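Local coordinates for YJHT (Escherichia coli, PDB 2UVK), which accelerates the interconversion of the alpha and beta anomers of N-acetylneuraminic acid in the periplasm, working as a homodimeric six-bladed beta-propeller, at residues Lys120-Gly125 with Lys168-Phe173; Gln58-Phe63 with His112-His117. All coordinates share one frame; numbering follows the deposited sequence.

Contact 1. Residues Lys120-Gly125 with Lys168-Phe173; sequences KAYVTG and KFLLSF
Tyr-122 lays its ring over Ser-172, the residue directly across from it in a non-hydrogen-bonded antiparallel pair. CB of Ser-172 sits beneath one ring face, 4.0 Å from the centroid of the Tyr-122 ring and displaced toward the CE1 and CZ rim, a CH-pi contact. CG of Tyr-122 stands anti to its own carbonyl carbon, beside the backbone N (chi1 -79°), which starts the ring out on the face where Ser-172 points. Leu-170 meets the same ring differently: its CG lies at the edge, in the ring plane, and its CD2 is 4.0 Å from CD1 of Tyr-122. The other Leu-170 methyl, CD1, turns to CB of Thr-124. An alanine in place of Tyr-122 would probably leave CB of Ser-172 and CD2 of Leu-170 without the ring they pack on, opening a gap on this face of the sheet.

On the opposite face Val-123 and Leu-171 stand side by side, CB to CB 4.3 Å, and CB of Ala-121 touches the ring edge of Phe-173 at CD2. Both of these pairs are hydrogen-bonded in both directions; Phe-173 N to Ala-121 O, at 2.7 Å, is nearly straight (174°). Toward Gly-125 a side chain takes over. OG1 of Thr-124, anti to its backbone N (chi1 -169°), donates to Phe-169 O at 2.7 Å from above the carbonyl plane, while a water donates to both this OG1 and Lys-168 O. Lys-168 itself leads away to a salt bridge with Glu-185 of the second subunit, where Phe-169 also packs on its counterpart. Strands 120-125 and 169-174 are the two middle strands of a four-stranded antiparallel blade of the Kelch beta-propeller.

Contact 2. Residues Gln58-Phe63 with His112-His117; sequences QATSAF and HVTFVH
Thr-60 meets His-112 tip to tip, and these two bury more surface than any other residues of the contact. The Thr-60 methyl CG2 rests over one face of the imidazole, 3.5 Å from the centroid of the His-112 ring and shifted toward the rim, a close CH-pi contact. The hydroxyl goes to Thr-114: OG1 of Thr-60 and OG1 of Thr-114 share a hydrogen bond of 2.7 Å. Thr-60 holds OG1 between its backbone N and carbonyl carbon (chi1 61°), which leaves CG2 beside the backbone N and facing the ring. NE2 of His-112 is hydrogen-bonded to Phe-71 O, fixing the ring against strand 67-71. Farther along, CB of Ala-62 packs on CG2 of Val-116 at 3.7 Å. Waters fill in between the backbones: one donates to Gln-58 O and His-112 O, another to Ser-61 O and, weakly, to Thr-114 O.

The two strands run nearly parallel, 3° apart, with axes 6.7 Å from each other, as first strands of adjacent propeller blades. Thr-60 pairs through its backbone with Phe-71 on strand 67-71, and strand 112-117 is flanked in its own sheet by strand 120-125.

Overall arrangement
After a first four-stranded blade (strands 14-18 to 46-47), strand 60-64 opens the next, and the chain runs through its remaining three strands before strand 112-117 returns alongside; contact 2 closes this span of 48 residues and sets the first strands of two neighbouring blades side by side. A short turn then leads into strand 120-125, where contact 1 begins. Its own loop carries helices 129-142 and 146-157 before the chain comes back as strand 169-174. The two contacts are thus in series, neither nesting nor crossing. Strands 112-117 and 120-125 link them, joined by the probable backbone hydrogen bonds Tyr-122 N to Phe-115 O and Val-113 N to Thr-124 O, so contact 1 builds the blade that contact 2 sets beside its predecessor.

Contact 1. Residues Lys120-Gly125 with Lys168-Phe173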
loop_
_atom_site.group_PDB
_atom_site.type_symbol
_atom_site.label_atom_id
_atom_site.label_comp_id
_atom_site.label_asym_id
_atom_site.label_seq_id
_atom_site.Cartn_x
_atom_site.Cartn_y
_atom_site.Cartn_z
ATOM N N LYS B 120 -2.003 0.877 -22.371
ATOM C CA LYS B 120 -2.092 1.193 -20.934
ATOM C C LYS B 120 -0.694 1.222 -20.344
ATOM O O LYS B 120 0.213 0.538 -20.827
ATOM C CB LYS B 120 -2.938 0.144 -20.205
ATOM C CG LYS B 120 -4.422 0.161 -20.629
ATOM C CD LYS B 120 -5.172 -1.078 -20.221
ATOM C CE LYS B 120 -6.625 -1.007 -20.742
ATOM N NZ LYS B 120 -7.502 -2.047 -20.147
ATOM N N ALA B 121 -0.532 2.013 -19.277
ATOM C CA ALA B 121 0.735 2.032 -18.554
ATOM C C ALA B 121 0.646 1.078 -17.386
ATOM O O ALA B 121 -0.236 1.190 -16.554
ATOM C CB ALA B 121 1.038 3.432 -18.067
ATOM N N TYR B 122 1.571 0.133 -17.344
ATOM C CA TYR B 122 1.624 -0.875 -16.301
ATOM C C TYR B 122 2.779 -0.532 -15.372
ATOM O O TYR B 122 3.877 -0.202 -15.826
ATOM C CB TYR B 122 1.874 -2.247 -16.917
ATOM C CG TYR B 122 0.644 -2.877 -17.530
ATOM C CD1 TYR B 122 -0.043 -3.889 -16.880
ATOM C CD2 TYR B 122 0.174 -2.456 -18.753
ATOM C CE1 TYR B 122 -1.177 -4.490 -17.450
ATOM C CE2 TYR B 122 -0.954 -3.015 -19.306
ATOM C CZ TYR B 122 -1.636 -4.019 -18.641
ATOM O OH TYR B 122 -2.754 -4.611 -19.249
ATOM N N VAL B 123 2.505 -0.657 -14.072
ATOM C CA VAL B 123 3.442 -0.259 -12.996
ATOM C C VAL B 123 3.582 -1.399 -11.993
ATOM O O VAL B 123 2.594 -2.006 -11.589
ATOM C CB VAL B 123 2.912 0.990 -12.257
ATOM C CG1 VAL B 123 3.803 1.324 -11.058
ATOM C CG2 VAL B 123 2.802 2.187 -13.221
ATOM N N THR B 124 4.815 -1.708 -11.618
ATOM C CA THR B 124 5.046 -2.611 -10.482
ATOM C C THR B 124 6.326 -2.192 -9.799
ATOM O O THR B 124 7.089 -1.384 -10.340
ATOM C CB THR B 124 5.065 -4.101 -10.898
ATOM O OG1 THR B 124 5.027 -4.915 -9.724
ATOM C CG2 THR B 124 6.234 -4.430 -11.778
ATOM N N GLY B 125 6.530 -2.723 -8.596
ATOM C CA GLY B 125 7.719 -2.382 -7.820
ATOM C C GLY B 125 7.603 -1.066 -7.083
ATOM O O GLY B 125 6.613 -0.348 -7.180
ATOM N N LYS B 168 4.620 -5.594 -4.838
ATOM C CA LYS B 168 4.590 -6.766 -5.720
ATOM C C LYS B 168 3.387 -6.762 -6.657
ATOM O O LYS B 168 3.303 -7.616 -7.547
ATOM C CB LYS B 168 4.588 -8.082 -4.913
ATOM C CG LYS B 168 3.346 -8.355 -4.130
ATOM C CD LYS B 168 3.367 -9.756 -3.503
ATOM C CE LYS B 168 2.123 -10.066 -2.734
ATOM N NZ LYS B 168 2.117 -11.540 -2.359
ATOM N N PHE B 169 2.450 -5.829 -6.465
ATOM C CA PHE B 169 1.258 -5.748 -7.302
ATOM C C PHE B 169 1.596 -5.167 -8.655
ATOM O O PHE B 169 2.530 -4.389 -8.799
ATOM C CB PHE B 169 0.169 -4.924 -6.647
ATOM C CG PHE B 169 -0.389 -5.546 -5.415
ATOM C CD1 PHE B 169 -1.348 -6.537 -5.507
ATOM C CD2 PHE B 169 0.041 -5.154 -4.158
ATOM C CE1 PHE B 169 -1.886 -7.105 -4.386
ATOM C CE2 PHE B 169 -0.490 -5.721 -3.034
ATOM C CZ PHE B 169 -1.451 -6.717 -3.151
ATOM N N LEU B 170 0.801 -5.561 -9.649
ATOM C CA LEU B 170 0.871 -4.992 -10.987
ATOM C C LEU B 170 -0.369 -4.122 -11.174
ATOM O O LEU B 170 -1.499 -4.590 -11.008
ATOM C CB LEU B 170 0.893 -6.105 -12.044
ATOM C CG LEU B 170 1.090 -5.676 -13.503
ATOM C CD1 LEU B 170 2.438 -5.098 -13.739
ATOM C CD2 LEU B 170 0.863 -6.886 -14.430
ATOM N N LEU B 171 -0.144 -2.850 -11.502
ATOM C CA LEU B 171 -1.198 -1.854 -11.638
ATOM C C LEU B 171 -1.271 -1.440 -13.099
ATOM O O LEU B 171 -0.247 -1.409 -13.781
ATOM C CB LEU B 171 -0.852 -0.616 -10.788
ATOM C CG LEU B 171 -0.409 -0.839 -9.322
ATOM C CD1 LEU B 171 -0.034 0.537 -8.702
ATOM C CD2 LEU B 171 -1.449 -1.557 -8.521
ATOM N N SER B 172 -2.462 -1.117 -13.586
ATOM C CA SER B 172 -2.565 -0.544 -14.928
ATOM C C SER B 172 -3.322 0.781 -14.891
ATOM O O SER B 172 -4.372 0.904 -14.253
ATOM C CB SER B 172 -3.205 -1.530 -15.926
ATOM O OG SER B 172 -4.552 -1.825 -15.605
ATOM N N PHE B 173 -2.733 1.764 -15.559
ATOM C CA PHE B 173 -3.301 3.096 -15.717
ATOM C C PHE B 173 -3.805 3.215 -17.156
ATOM O O PHE B 173 -3.040 3.001 -18.095
ATOM C CB PHE B 173 -2.219 4.146 -15.447
ATOM C CG PHE B 173 -2.581 5.539 -15.892
ATOM C CD1 PHE B 173 -3.330 6.371 -15.095
ATOM C CD2 PHE B 173 -2.137 6.025 -17.127
ATOM C CE1 PHE B 173 -3.651 7.675 -15.500
ATOM C CE2 PHE B 173 -2.456 7.312 -17.508
ATOM C CZ PHE B 173 -3.214 8.119 -16.703
HETATM O O HOH W 1 6.048 -7.334 -9.019
#

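Contact 2. Residues Gln58-Phe63 with His112-His117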
loop_
_atom_site.group_PDB
_atom_site.type_symbol
_atom_site.label_atom_id
_atom_site.label_comp_id
_atom_site.label_asym_id
_atom_site.label_seq_id
_atom_site.Cartn_x
_atom_site.Cartn_y
_atom_site.Cartn_z
ATOM N N GLN B 58 13.737 9.176 -9.433
ATOM C CA GLN B 58 13.126 7.854 -9.546
ATOM C C GLN B 58 11.657 7.864 -9.999
ATOM O O GLN B 58 10.884 6.942 -9.712
ATOM C CB GLN B 58 13.301 7.020 -8.258
ATOM C CG GLN B 58 14.763 6.800 -7.885
ATOM C CD GLN B 58 14.939 5.832 -6.755
ATOM O OE1 GLN B 58 14.448 4.715 -6.815
ATOM N NE2 GLN B 58 15.602 6.264 -5.697
ATOM N N ALA B 59 11.258 8.901 -10.743
ATOM C CA ALA B 59 9.996 8.852 -11.490
ATOM C C ALA B 59 10.108 7.909 -12.683
ATOM O O ALA B 59 11.199 7.480 -13.079
ATOM C CB ALA B 59 9.642 10.240 -11.977
ATOM N N THR B 60 8.959 7.587 -13.246
ATOM C CA THR B 60 8.942 6.838 -14.519
ATOM C C THR B 60 8.080 7.609 -15.510
ATOM O O THR B 60 7.352 8.537 -15.152
ATOM C CB THR B 60 8.344 5.425 -14.363
ATOM O OG1 THR B 60 6.988 5.518 -13.926
ATOM C CG2 THR B 60 9.175 4.572 -13.398
ATOM N N SER B 61 8.155 7.221 -16.777
ATOM C CA SER B 61 7.361 7.882 -17.808
ATOM C C SER B 61 7.042 6.933 -18.949
ATOM O O SER B 61 7.811 6.014 -19.212
ATOM C CB SER B 61 8.098 9.120 -18.329
ATOM O OG SER B 61 9.384 8.787 -18.840
ATOM N N ALA B 62 5.917 7.206 -19.617
ATOM C CA ALA B 62 5.425 6.379 -20.723
ATOM C C ALA B 62 4.806 7.265 -21.762
ATOM O O ALA B 62 4.116 8.199 -21.424
ATOM C CB ALA B 62 4.399 5.434 -20.225
ATOM N N PHE B 63 5.083 6.967 -23.033
ATOM C CA PHE B 63 4.384 7.617 -24.150
ATOM C C PHE B 63 3.236 6.745 -24.566
ATOM O O PHE B 63 3.412 5.544 -24.793
ATOM C CB PHE B 63 5.276 7.843 -25.369
ATOM C CG PHE B 63 5.630 9.263 -25.569
ATOM C CD1 PHE B 63 6.927 9.686 -25.418
ATOM C CD2 PHE B 63 4.642 10.202 -25.850
ATOM C CE1 PHE B 63 7.248 11.000 -25.569
ATOM C CE2 PHE B 63 4.958 11.541 -26.009
ATOM C CZ PHE B 63 6.266 11.945 -25.866
ATOM N N HIS B 112 9.699 2.068 -8.707
ATOM C CA HIS B 112 8.825 1.307 -9.588
ATOM C C HIS B 112 9.405 1.275 -11.005
ATOM O O HIS B 112 10.296 2.052 -11.392
ATOM C CB HIS B 112 7.434 1.922 -9.598
ATOM C CG HIS B 112 7.416 3.352 -10.027
ATOM N ND1 HIS B 112 8.185 4.327 -9.417
ATOM C CD2 HIS B 112 6.725 3.976 -11.017
ATOM C CE1 HIS B 112 7.978 5.481 -10.029
ATOM N NE2 HIS B 112 7.086 5.295 -10.990
ATOM N N VAL B 113 8.847 0.362 -11.794
ATOM C CA VAL B 113 9.057 0.385 -13.233
ATOM C C VAL B 113 7.737 0.750 -13.908
ATOM O O VAL B 113 6.672 0.693 -13.293
ATOM C CB VAL B 113 9.568 -0.977 -13.766
ATOM C CG1 VAL B 113 10.957 -1.284 -13.201
ATOM C CG2 VAL B 113 8.547 -2.077 -13.521
ATOM N N THR B 114 7.812 1.129 -15.178
ATOM C CA THR B 114 6.603 1.318 -15.978
ATOM C C THR B 114 6.862 0.877 -17.406
ATOM O O THR B 114 7.937 1.125 -17.971
ATOM C CB THR B 114 6.153 2.801 -15.919
ATOM O OG1 THR B 114 5.899 3.144 -14.557
ATOM C CG2 THR B 114 4.892 3.057 -16.718
ATOM N N PHE B 115 5.887 0.147 -17.951
ATOM C CA PHE B 115 5.911 -0.250 -19.362
ATOM C C PHE B 115 4.533 -0.079 -19.981
ATOM O O PHE B 115 3.526 -0.016 -19.285
ATOM C CB PHE B 115 6.423 -1.693 -19.530
ATOM C CG PHE B 115 5.579 -2.751 -18.855
ATOM C CD1 PHE B 115 4.680 -3.507 -19.582
ATOM C CD2 PHE B 115 5.721 -3.034 -17.500
ATOM C CE1 PHE B 115 3.927 -4.513 -18.973
ATOM C CE2 PHE B 115 4.964 -4.030 -16.897
ATOM C CZ PHE B 115 4.058 -4.761 -17.642
ATOM N N VAL B 116 4.506 -0.006 -21.316
ATOM C CA VAL B 116 3.247 0.182 -22.044
ATOM C C VAL B 116 2.854 -1.166 -22.670
ATOM O O VAL B 116 3.670 -1.812 -23.342
ATOM C CB VAL B 116 3.374 1.288 -23.140
ATOM C CG1 VAL B 116 2.059 1.454 -23.931
ATOM C CG2 VAL B 116 3.768 2.645 -22.507
ATOM N N HIS B 117 1.624 -1.581 -22.399
ATOM C CA HIS B 117 1.070 -2.793 -23.024
ATOM C C HIS B 117 -0.386 -2.547 -23.410
ATOM O O HIS B 117 -1.205 -2.080 -22.619
ATOM C CB HIS B 117 1.232 -3.961 -22.070
ATOM C CG HIS B 117 0.617 -5.233 -22.547
ATOM N ND1 HIS B 117 1.204 -6.030 -23.503
ATOM C CD2 HIS B 117 -0.525 -5.855 -22.181
ATOM C CE1 HIS B 117 0.436 -7.084 -23.719
ATOM N NE2 HIS B 117 -0.618 -7.003 -22.929
HETATM O O HOH W 2 11.594 4.340 -10.299
HETATM O O HOH W 3 7.255 3.146 -19.644
#